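Local structure of leucine aminopeptidase (Fimbriiglobus ruber, 7D1B) at residues Ala153-Ala158 with Asp185-Ile190; Ala160-Glu165 with Val230-Phe235; His210-Tyr215 with His287-Glu292. The protein probably acts as a single-zinc glutaminyl cyclase of the M28 peptidase family, converting N-terminal glutamine to pyroglutamate. All coordinates share one frame; numbering follows the deposited sequence.

Interaction 1: Ala153-Ala158 with Asp185-Ile190; sequences ANDGTA and DGEEYI. With ZN (zinc ion), chain B.
The zinc ion draws together one carboxylate oxygen from each segment: Asp-155 OD2 binds it at 2.0 Å and Glu-188 OE2 at 1.9 Å. A water stands at 2.1 Å from the metal, and His-309 NE2 completes the set of ligands, an Asp-Glu-His-water site. Asp-155 belongs to the wider pi-type turn at 153-157 on helix 153-167, Glu-188 to the loop that follows strand 178-184. The two side chains reach the metal from opposite directions, their carboxylate planes turned 52° apart. Glu-188 first swings its CG in between its own backbone N and carbonyl carbon (chi1 58°) and then runs fully extended, which carries CD across to the metal. Asp-155 sends CG anti to its N (chi1 -176°), and its two oxygens do different work. OD2 holds the zinc, while OD1, 2.9 Å from the metal, takes a hydrogen bond from His-130 NE2. The second oxygen of Glu-188, OE1, leans toward the ion at 2.8 Å and forms a salt bridge with Arg-134. Each metal-binding carboxylate is therefore positioned by a second-shell residue. Between the two acids no hydrogen bond forms: Glu-188 OE2 lies 3.2 Å from Asp-155 OD1, acceptor beside acceptor. With two carboxylates packed this closely, the metal probably offsets the repulsion between them, with Arg-134 likely helping at Glu-188, so that the ion itself ties helix 153-167 to the loop and holds a water in what is, as in M28 relatives, the active centre.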
loop_
_atom_site.group_PDB
_atom_site.type_symbol
_atom_site.label_atom_id
_atom_site.label_comp_id
_atom_site.label_asym_id
_atom_site.label_seq_id
_atom_site.Cartn_x
_atom_site.Cartn_y
_atom_site.Cartn_z
ATOM N N ALA A 153 11.986 -4.500 0.686
ATOM C CA ALA A 153 11.461 -4.694 -0.671
ATOM C C ALA A 153 9.976 -5.053 -0.684
ATOM O O ALA A 153 9.228 -4.554 -1.530
ATOM C CB ALA A 153 12.241 -5.778 -1.396
ATOM N N ASN A 154 9.542 -5.939 0.206
ATOM C CA ASN A 154 8.158 -6.400 0.237
ATOM C C ASN A 154 7.293 -5.583 1.190
ATOM O O ASN A 154 6.170 -5.980 1.488
ATOM C CB ASN A 154 8.127 -7.875 0.642
ATOM C CG ASN A 154 6.798 -8.561 0.333
ATOM O OD1 ASN A 154 6.119 -8.248 -0.658
ATOM N ND2 ASN A 154 6.429 -9.521 1.175
ATOM N N ASP A 155 7.796 -4.460 1.685
ATOM C CA ASP A 155 7.187 -3.769 2.813
ATOM C C ASP A 155 7.113 -2.300 2.419
ATOM O O ASP A 155 8.085 -1.546 2.551
ATOM C CB ASP A 155 8.058 -4.063 4.025
ATOM C CG ASP A 155 7.512 -3.503 5.318
ATOM O OD1 ASP A 155 6.563 -2.690 5.310
ATOM O OD2 ASP A 155 8.079 -3.871 6.396
ATOM N N GLY A 156 5.965 -1.902 1.879
ATOM C CA GLY A 156 5.790 -0.594 1.264
ATOM C C GLY A 156 6.294 -0.546 -0.162
ATOM O O GLY A 156 5.537 -0.231 -1.084
ATOM N N THR A 157 7.566 -0.905 -0.364
ATOM C CA THR A 157 8.201 -0.731 -1.665
ATOM C C THR A 157 7.407 -1.455 -2.740
ATOM O O THR A 157 7.154 -0.902 -3.815
ATOM C CB THR A 157 9.636 -1.257 -1.625
ATOM O OG1 THR A 157 10.293 -0.753 -0.458
ATOM C CG2 THR A 157 10.382 -0.799 -2.855
ATOM N N ALA A 158 7.034 -2.713 -2.484
ATOM C CA ALA A 158 6.354 -3.484 -3.521
ATOM C C ALA A 158 4.995 -2.897 -3.867
ATOM O O ALA A 158 4.559 -3.016 -5.017
ATOM C CB ALA A 158 6.222 -4.947 -3.108
ATOM N N ASP A 185 3.379 8.333 3.888
ATOM C CA ASP A 185 4.645 8.471 4.583
ATOM C C ASP A 185 4.485 8.036 6.043
ATOM O O ASP A 185 3.372 7.891 6.566
ATOM C CB ASP A 185 5.087 9.934 4.518
ATOM C CG ASP A 185 6.606 10.130 4.609
ATOM O OD1 ASP A 185 7.359 9.203 5.012
ATOM O OD2 ASP A 185 7.049 11.250 4.251
ATOM N N GLY A 186 5.617 7.831 6.703
ATOM C CA GLY A 186 5.635 7.740 8.150
ATOM C C GLY A 186 4.812 6.612 8.727
ATOM O O GLY A 186 4.316 6.725 9.856
ATOM N N GLU A 187 4.671 5.498 7.998
ATOM C CA GLU A 187 4.015 4.353 8.618
ATOM C C GLU A 187 4.862 3.786 9.745
ATOM O O GLU A 187 4.328 3.392 10.784
ATOM C CB GLU A 187 3.706 3.254 7.609
ATOM C CG GLU A 187 2.856 2.141 8.221
ATOM C CD GLU A 187 3.556 0.845 8.304
ATOM O OE1 GLU A 187 4.471 0.582 7.501
ATOM O OE2 GLU A 187 3.175 0.075 9.201
ATOM N N GLU A 188 6.175 3.703 9.548
ATOM C CA GLU A 188 7.030 3.048 10.528
ATOM C C GLU A 188 8.400 3.725 10.578
ATOM O O GLU A 188 9.457 3.105 10.392
ATOM C CB GLU A 188 7.069 1.533 10.338
ATOM C CG GLU A 188 7.537 1.041 8.997
ATOM C CD GLU A 188 7.514 -0.480 8.955
ATOM O OE1 GLU A 188 7.372 -1.120 10.045
ATOM O OE2 GLU A 188 7.605 -1.072 7.845
ATOM N N TYR A 189 8.367 5.015 10.919
ATOM C CA TYR A 189 9.564 5.806 11.180
ATOM C C TYR A 189 10.038 5.500 12.602
ATOM O O TYR A 189 10.006 6.341 13.506
ATOM C CB TYR A 189 9.225 7.276 10.965
ATOM C CG TYR A 189 10.356 8.243 11.209
ATOM C CD1 TYR A 189 11.547 8.146 10.508
ATOM C CD2 TYR A 189 10.221 9.270 12.137
ATOM C CE1 TYR A 189 12.591 9.040 10.737
ATOM C CE2 TYR A 189 11.250 10.174 12.364
ATOM C CZ TYR A 189 12.438 10.056 11.650
ATOM O OH TYR A 189 13.483 10.936 11.832
ATOM N N ILE A 190 10.443 4.250 12.807
ATOM C CA ILE A 190 10.685 3.724 14.148
ATOM C C ILE A 190 12.175 3.827 14.446
ATOM O O ILE A 190 12.980 3.005 13.987
ATOM C CB ILE A 190 10.175 2.291 14.303
ATOM C CG1 ILE A 190 8.703 2.175 13.893
ATOM C CG2 ILE A 190 10.415 1.804 15.745
ATOM C CD1 ILE A 190 7.731 3.149 14.580
HETATM ZN ZN ZN B . 7.458 -3.006 8.044
HETATM O O HOH W 1 5.614 -3.967 8.387
#

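Interaction 2: Ala160-Glu165 with Val230-Phe235; sequences AALMME and VLLDLF
This is a purely apolar contact inside the core of the alpha/beta fold, where helix 153-167 packs against strand 225-232, which lies between strands 123-130 and 297-300, and against the loop that carries Phe-235. One methyl group carries it. Leu-162 points toward the strand, and its CD2 reaches both partners, meeting Leu-232 CD1 at 4.0 Å and Phe-235 CE2 at 3.9 Å. The two leucine side chains stand at about a right angle to each other, so a branch of one touches a branch of the other without the chains lying alongside. The same methyl approaches the far end of the phenylalanine ring at a slant, with Phe-235 CZ 4.1 Å from Leu-162 CD2. That end of the ring is brought to the helix by the first torsion of Phe-235, whose CG sits between backbone N and carbonyl carbon (chi1 71°). Helix 320-336 adds to the same layer, Met-323 packing on Leu-162 and Val-326 on Leu-232. No hydrogen bond links the two segments, and all three touching residues are buried. The chemistry is that of van der Waals packing: cohesion here is probably hydrophobic, through dispersion and burial of these side chains.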
loop_
_atom_site.group_PDB
_atom_site.type_symbol
_atom_site.label_atom_id
_atom_site.label_comp_id
_atom_site.label_asym_id
_atom_site.label_seq_id
_atom_site.Cartn_x
_atom_site.Cartn_y
_atom_site.Cartn_z
ATOM N N ALA A 160 4.271 0.410 -3.816
ATOM C CA ALA A 160 4.605 1.514 -4.706
ATOM C C ALA A 160 4.955 1.008 -6.100
ATOM O O ALA A 160 4.537 1.591 -7.112
ATOM C CB ALA A 160 5.743 2.341 -4.114
ATOM N N ALA A 161 5.736 -0.075 -6.170
ATOM C CA ALA A 161 6.128 -0.639 -7.456
ATOM C C ALA A 161 4.931 -1.185 -8.224
ATOM O O ALA A 161 4.849 -1.027 -9.449
ATOM C CB ALA A 161 7.181 -1.716 -7.250
ATOM N N LEU A 162 3.990 -1.829 -7.525
ATOM C CA LEU A 162 2.802 -2.302 -8.214
ATOM C C LEU A 162 1.994 -1.129 -8.742
ATOM O O LEU A 162 1.465 -1.194 -9.850
ATOM C CB LEU A 162 1.968 -3.216 -7.317
ATOM C CG LEU A 162 0.689 -3.758 -7.991
ATOM C CD1 LEU A 162 1.005 -4.504 -9.306
ATOM C CD2 LEU A 162 -0.063 -4.678 -7.048
ATOM N N MET A 163 1.909 -0.029 -7.979
ATOM C CA MET A 163 1.270 1.176 -8.510
ATOM C C MET A 163 1.988 1.676 -9.759
ATOM O O MET A 163 1.339 2.103 -10.723
ATOM C CB MET A 163 1.234 2.284 -7.461
ATOM C CG MET A 163 0.342 2.035 -6.284
ATOM S SD MET A 163 0.629 3.324 -5.090
ATOM C CE MET A 163 -0.385 2.735 -3.728
ATOM N N MET A 164 3.328 1.641 -9.756
ATOM C CA MET A 164 4.067 2.044 -10.957
ATOM C C MET A 164 3.690 1.174 -12.147
ATOM O O MET A 164 3.513 1.680 -13.256
ATOM C CB MET A 164 5.569 1.986 -10.698
ATOM C CG MET A 164 6.066 3.045 -9.729
ATOM S SD MET A 164 7.854 2.946 -9.432
ATOM C CE MET A 164 8.447 3.715 -10.934
ATOM N N GLU A 165 3.572 -0.139 -11.939
ATOM C CA GLU A 165 3.150 -1.015 -13.032
ATOM C C GLU A 165 1.722 -0.696 -13.468
ATOM O O GLU A 165 1.441 -0.549 -14.664
ATOM C CB GLU A 165 3.298 -2.489 -12.652
ATOM C CG GLU A 165 2.705 -3.437 -13.705
ATOM C CD GLU A 165 3.351 -3.307 -15.081
ATOM O OE1 GLU A 165 4.510 -2.852 -15.144
ATOM O OE2 GLU A 165 2.688 -3.687 -16.090
ATOM N N VAL A 230 -8.136 -0.342 -0.560
ATOM C CA VAL A 230 -7.316 -1.540 -0.418
ATOM C C VAL A 230 -5.898 -1.105 -0.122
ATOM O O VAL A 230 -5.300 -0.370 -0.915
ATOM C CB VAL A 230 -7.377 -2.454 -1.656
ATOM C CG1 VAL A 230 -6.379 -3.579 -1.489
ATOM C CG2 VAL A 230 -8.783 -2.996 -1.839
ATOM N N LEU A 231 -5.377 -1.554 1.018
ATOM C CA LEU A 231 -3.991 -1.362 1.414
ATOM C C LEU A 231 -3.194 -2.591 1.007
ATOM O O LEU A 231 -3.616 -3.723 1.255
ATOM C CB LEU A 231 -3.926 -1.178 2.932
ATOM C CG LEU A 231 -2.517 -1.150 3.512
ATOM C CD1 LEU A 231 -1.742 0.087 3.041
ATOM C CD2 LEU A 231 -2.570 -1.186 5.031
ATOM N N LEU A 232 -2.064 -2.362 0.366
ATOM C CA LEU A 232 -1.151 -3.434 -0.030
ATOM C C LEU A 232 0.014 -3.445 0.948
ATOM O O LEU A 232 0.703 -2.435 1.074
ATOM C CB LEU A 232 -0.604 -3.114 -1.413
ATOM C CG LEU A 232 -1.652 -3.024 -2.524
ATOM C CD1 LEU A 232 -0.995 -2.470 -3.792
ATOM C CD2 LEU A 232 -2.319 -4.380 -2.760
ATOM N N ASP A 233 0.263 -4.576 1.611
ATOM C CA ASP A 233 1.395 -4.638 2.535
ATOM C C ASP A 233 1.872 -6.089 2.646
ATOM O O ASP A 233 1.052 -6.974 2.901
ATOM C CB ASP A 233 0.930 -4.160 3.918
ATOM C CG ASP A 233 2.088 -3.728 4.822
ATOM O OD1 ASP A 233 3.269 -3.736 4.379
ATOM O OD2 ASP A 233 1.841 -3.358 6.007
ATOM N N LEU A 234 3.164 -6.351 2.464
ATOM C CA LEU A 234 3.710 -7.699 2.636
ATOM C C LEU A 234 2.937 -8.715 1.796
ATOM O O LEU A 234 2.482 -9.750 2.296
ATOM C CB LEU A 234 3.757 -8.131 4.103
ATOM C CG LEU A 234 4.311 -7.145 5.113
ATOM C CD1 LEU A 234 4.181 -7.742 6.506
ATOM C CD2 LEU A 234 5.739 -6.800 4.831
ATOM N N PHE A 235 2.817 -8.428 0.493
ATOM C CA PHE A 235 1.876 -9.147 -0.357
ATOM C C PHE A 235 2.509 -9.759 -1.590
ATOM O O PHE A 235 1.806 -10.462 -2.315
ATOM C CB PHE A 235 0.757 -8.198 -0.843
ATOM C CG PHE A 235 1.237 -7.196 -1.841
ATOM C CD1 PHE A 235 1.798 -6.000 -1.431
ATOM C CD2 PHE A 235 1.160 -7.453 -3.207
ATOM C CE1 PHE A 235 2.320 -5.098 -2.348
ATOM C CE2 PHE A 235 1.672 -6.550 -4.134
ATOM C CZ PHE A 235 2.240 -5.364 -3.699
#

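Interaction 3: His210-Tyr215 with His287-Glu292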
loop_
_atom_site.group_PDB
_atom_site.type_symbol
_atom_site.label_atom_id
_atom_site.label_comp_id
_atom_site.label_asym_id
_atom_site.label_seq_id
_atom_site.Cartn_x
_atom_site.Cartn_y
_atom_site.Cartn_z
ATOM N N HIS A 210 -2.914 11.166 9.016
ATOM C CA HIS A 210 -3.022 12.503 8.442
ATOM C C HIS A 210 -4.028 12.516 7.297
ATOM O O HIS A 210 -4.895 13.397 7.216
ATOM C CB HIS A 210 -1.656 12.975 7.953
ATOM C CG HIS A 210 -1.677 14.358 7.393
ATOM N ND1 HIS A 210 -1.611 15.474 8.196
ATOM C CD2 HIS A 210 -1.767 14.809 6.119
ATOM C CE1 HIS A 210 -1.663 16.555 7.440
ATOM N NE2 HIS A 210 -1.766 16.183 6.178
ATOM N N PHE A 211 -3.926 11.538 6.403
ATOM C CA PHE A 211 -4.828 11.463 5.266
ATOM C C PHE A 211 -6.266 11.301 5.733
ATOM O O PHE A 211 -7.172 11.987 5.245
ATOM C CB PHE A 211 -4.414 10.276 4.399
ATOM C CG PHE A 211 -5.297 10.077 3.193
ATOM C CD1 PHE A 211 -5.013 10.707 1.995
ATOM C CD2 PHE A 211 -6.424 9.273 3.272
ATOM C CE1 PHE A 211 -5.856 10.534 0.887
ATOM C CE2 PHE A 211 -7.263 9.079 2.168
ATOM C CZ PHE A 211 -6.972 9.726 0.978
ATOM N N ALA A 212 -6.499 10.376 6.670
ATOM C CA ALA A 212 -7.855 10.112 7.119
ATOM C C ALA A 212 -8.438 11.327 7.824
ATOM O O ALA A 212 -9.600 11.673 7.609
ATOM C CB ALA A 212 -7.870 8.896 8.037
ATOM N N ASN A 213 -7.646 11.988 8.671
ATOM C CA ASN A 213 -8.137 13.185 9.341
ATOM C C ASN A 213 -8.467 14.281 8.344
ATOM O O ASN A 213 -9.456 15.007 8.518
ATOM C CB ASN A 213 -7.103 13.698 10.337
ATOM C CG ASN A 213 -7.026 12.850 11.562
ATOM O OD1 ASN A 213 -7.971 12.133 11.890
ATOM N ND2 ASN A 213 -5.903 12.922 12.256
ATOM N N GLY A 214 -7.640 14.433 7.303
ATOM C CA GLY A 214 -7.917 15.449 6.299
ATOM C C GLY A 214 -9.213 15.177 5.569
ATOM O O GLY A 214 -10.000 16.095 5.290
ATOM N N TYR A 215 -9.473 13.904 5.278
ATOM C CA TYR A 215 -10.729 13.533 4.642
ATOM C C TYR A 215 -11.905 13.833 5.563
ATOM O O TYR A 215 -12.909 14.412 5.137
ATOM C CB TYR A 215 -10.708 12.055 4.253
ATOM C CG TYR A 215 -11.998 11.582 3.633
ATOM C CD1 TYR A 215 -12.396 12.035 2.373
ATOM C CD2 TYR A 215 -12.814 10.678 4.296
ATOM C CE1 TYR A 215 -13.581 11.602 1.799
ATOM C CE2 TYR A 215 -13.998 10.225 3.726
ATOM C CZ TYR A 215 -14.373 10.696 2.481
ATOM O OH TYR A 215 -15.525 10.235 1.882
ATOM N N HIS A 287 -4.620 0.777 7.205
ATOM C CA HIS A 287 -6.054 0.751 6.928
ATOM C C HIS A 287 -6.898 1.091 8.151
ATOM O O HIS A 287 -8.087 1.375 8.005
ATOM C CB HIS A 287 -6.469 -0.600 6.360
ATOM C CG HIS A 287 -6.291 -1.733 7.315
ATOM N ND1 HIS A 287 -5.157 -1.896 8.093
ATOM C CD2 HIS A 287 -7.116 -2.766 7.608
ATOM C CE1 HIS A 287 -5.301 -2.993 8.821
ATOM N NE2 HIS A 287 -6.473 -3.546 8.535
ATOM N N ILE A 288 -6.312 1.081 9.352
ATOM C CA ILE A 288 -7.088 1.379 10.557
ATOM C C ILE A 288 -7.625 2.802 10.510
ATOM O O ILE A 288 -8.809 3.044 10.747
ATOM C CB ILE A 288 -6.229 1.157 11.813
ATOM C CG1 ILE A 288 -5.734 -0.292 11.885
ATOM C CG2 ILE A 288 -6.983 1.593 13.078
ATOM C CD1 ILE A 288 -6.821 -1.298 12.096
ATOM N N ALA A 289 -6.765 3.766 10.172
ATOM C CA ALA A 289 -7.219 5.153 10.165
ATOM C C ALA A 289 -8.306 5.356 9.124
ATOM O O ALA A 289 -9.239 6.142 9.332
ATOM C CB ALA A 289 -6.050 6.090 9.886
ATOM N N LEU A 290 -8.209 4.648 7.990
ATOM C CA LEU A 290 -9.223 4.766 6.940
ATOM C C LEU A 290 -10.567 4.231 7.417
ATOM O O LEU A 290 -11.593 4.910 7.287
ATOM C CB LEU A 290 -8.755 4.044 5.665
ATOM C CG LEU A 290 -7.419 4.503 5.088
ATOM C CD1 LEU A 290 -7.092 3.684 3.849
ATOM C CD2 LEU A 290 -7.452 5.969 4.741
ATOM N N ASN A 291 -10.570 3.037 8.023
ATOM C CA ASN A 291 -11.813 2.503 8.577
ATOM C C ASN A 291 -12.402 3.444 9.619
ATOM O O ASN A 291 -13.624 3.663 9.651
ATOM C CB ASN A 291 -11.575 1.123 9.192
ATOM C CG ASN A 291 -11.551 0.018 8.146
ATOM O OD1 ASN A 291 -12.549 -0.230 7.456
ATOM N ND2 ASN A 291 -10.415 -0.665 8.022
ATOM N N GLU A 292 -11.549 4.030 10.473
ATOM C CA GLU A 292 -12.048 4.917 11.517
ATOM C C GLU A 292 -12.661 6.178 10.931
ATOM O O GLU A 292 -13.522 6.796 11.569
ATOM C CB GLU A 292 -10.937 5.208 12.519
ATOM C CG GLU A 292 -10.634 3.958 13.365
ATOM C CD GLU A 292 -9.533 4.129 14.387
ATOM O OE1 GLU A 292 -8.846 5.166 14.360
ATOM O OE2 GLU A 292 -9.351 3.210 15.214
#
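Helices 206-218 and 287-292 run side by side in nearly the same direction, their short segments inclined by 13° with axes 8.6 Å apart at closest approach. The backbones come nearest at Ala-212 and Leu-290, whose CA atoms are 5.5 Å apart. Ala-212 directs its methyl at the other helix and meets the Ala-289 methyl at 3.8 Å, CB to CB. The same Ala-212 CB lies still closer to the backbone, 3.3 Å from Ala-289 O, so the methyl sits against a peptide carbonyl as well as a side chain. Beside this pair, Leu-290 and Phe-211 fill the flank. Leu-290 CD2 approaches Phe-211 CD2 at 3.8 Å and Phe-211 CE2 at 4.0 Å, meeting the CD2-CE2 side of the ring obliquely. The ring is delivered there by a trans first torsion (chi1 179°), which takes CG to the side away from the backbone N. One face of the central sheet packs against both: Phe-211 rests on Ile-114 of strand 108-117, Leu-290 on Ala-229 of strand 225-232 and on Ala-297. Two helices on the same side of the sheet are thus joined to each other and to the strands they pack on. With no hydrogen bond or ion pair between them, the association depends on shape: alanine methyls allow the close approach, and the leucine and phenylalanine extend the apolar surface toward the sheet.

How the interactions relate
Helix 153-167 serves both interaction 1 and interaction 2, contributing zinc-binding Asp-155 and, further along, Leu-162. Their centres lie 11 Å apart and they touch: Asp-155 OD1 is 3.6 Å from Asp-233 OD1, a close pair of acids, and Ala-158 O is 3.6 Å from Phe-235 CZ. The 230-235 segment thus reaches the metal-site aspartate through Asp-233, while its apolar part stays farther off, the Phe-235 side chain about 11 Å from the zinc. Interaction 3 lies away from that site, its centre about 17 Å from that of interaction 1, yet it meets interaction 2 where Leu-231 CD2 comes within 3.6 Å of His-287 N. Strand 225-232, a partner in interaction 2, also packs on the helices of interaction 3.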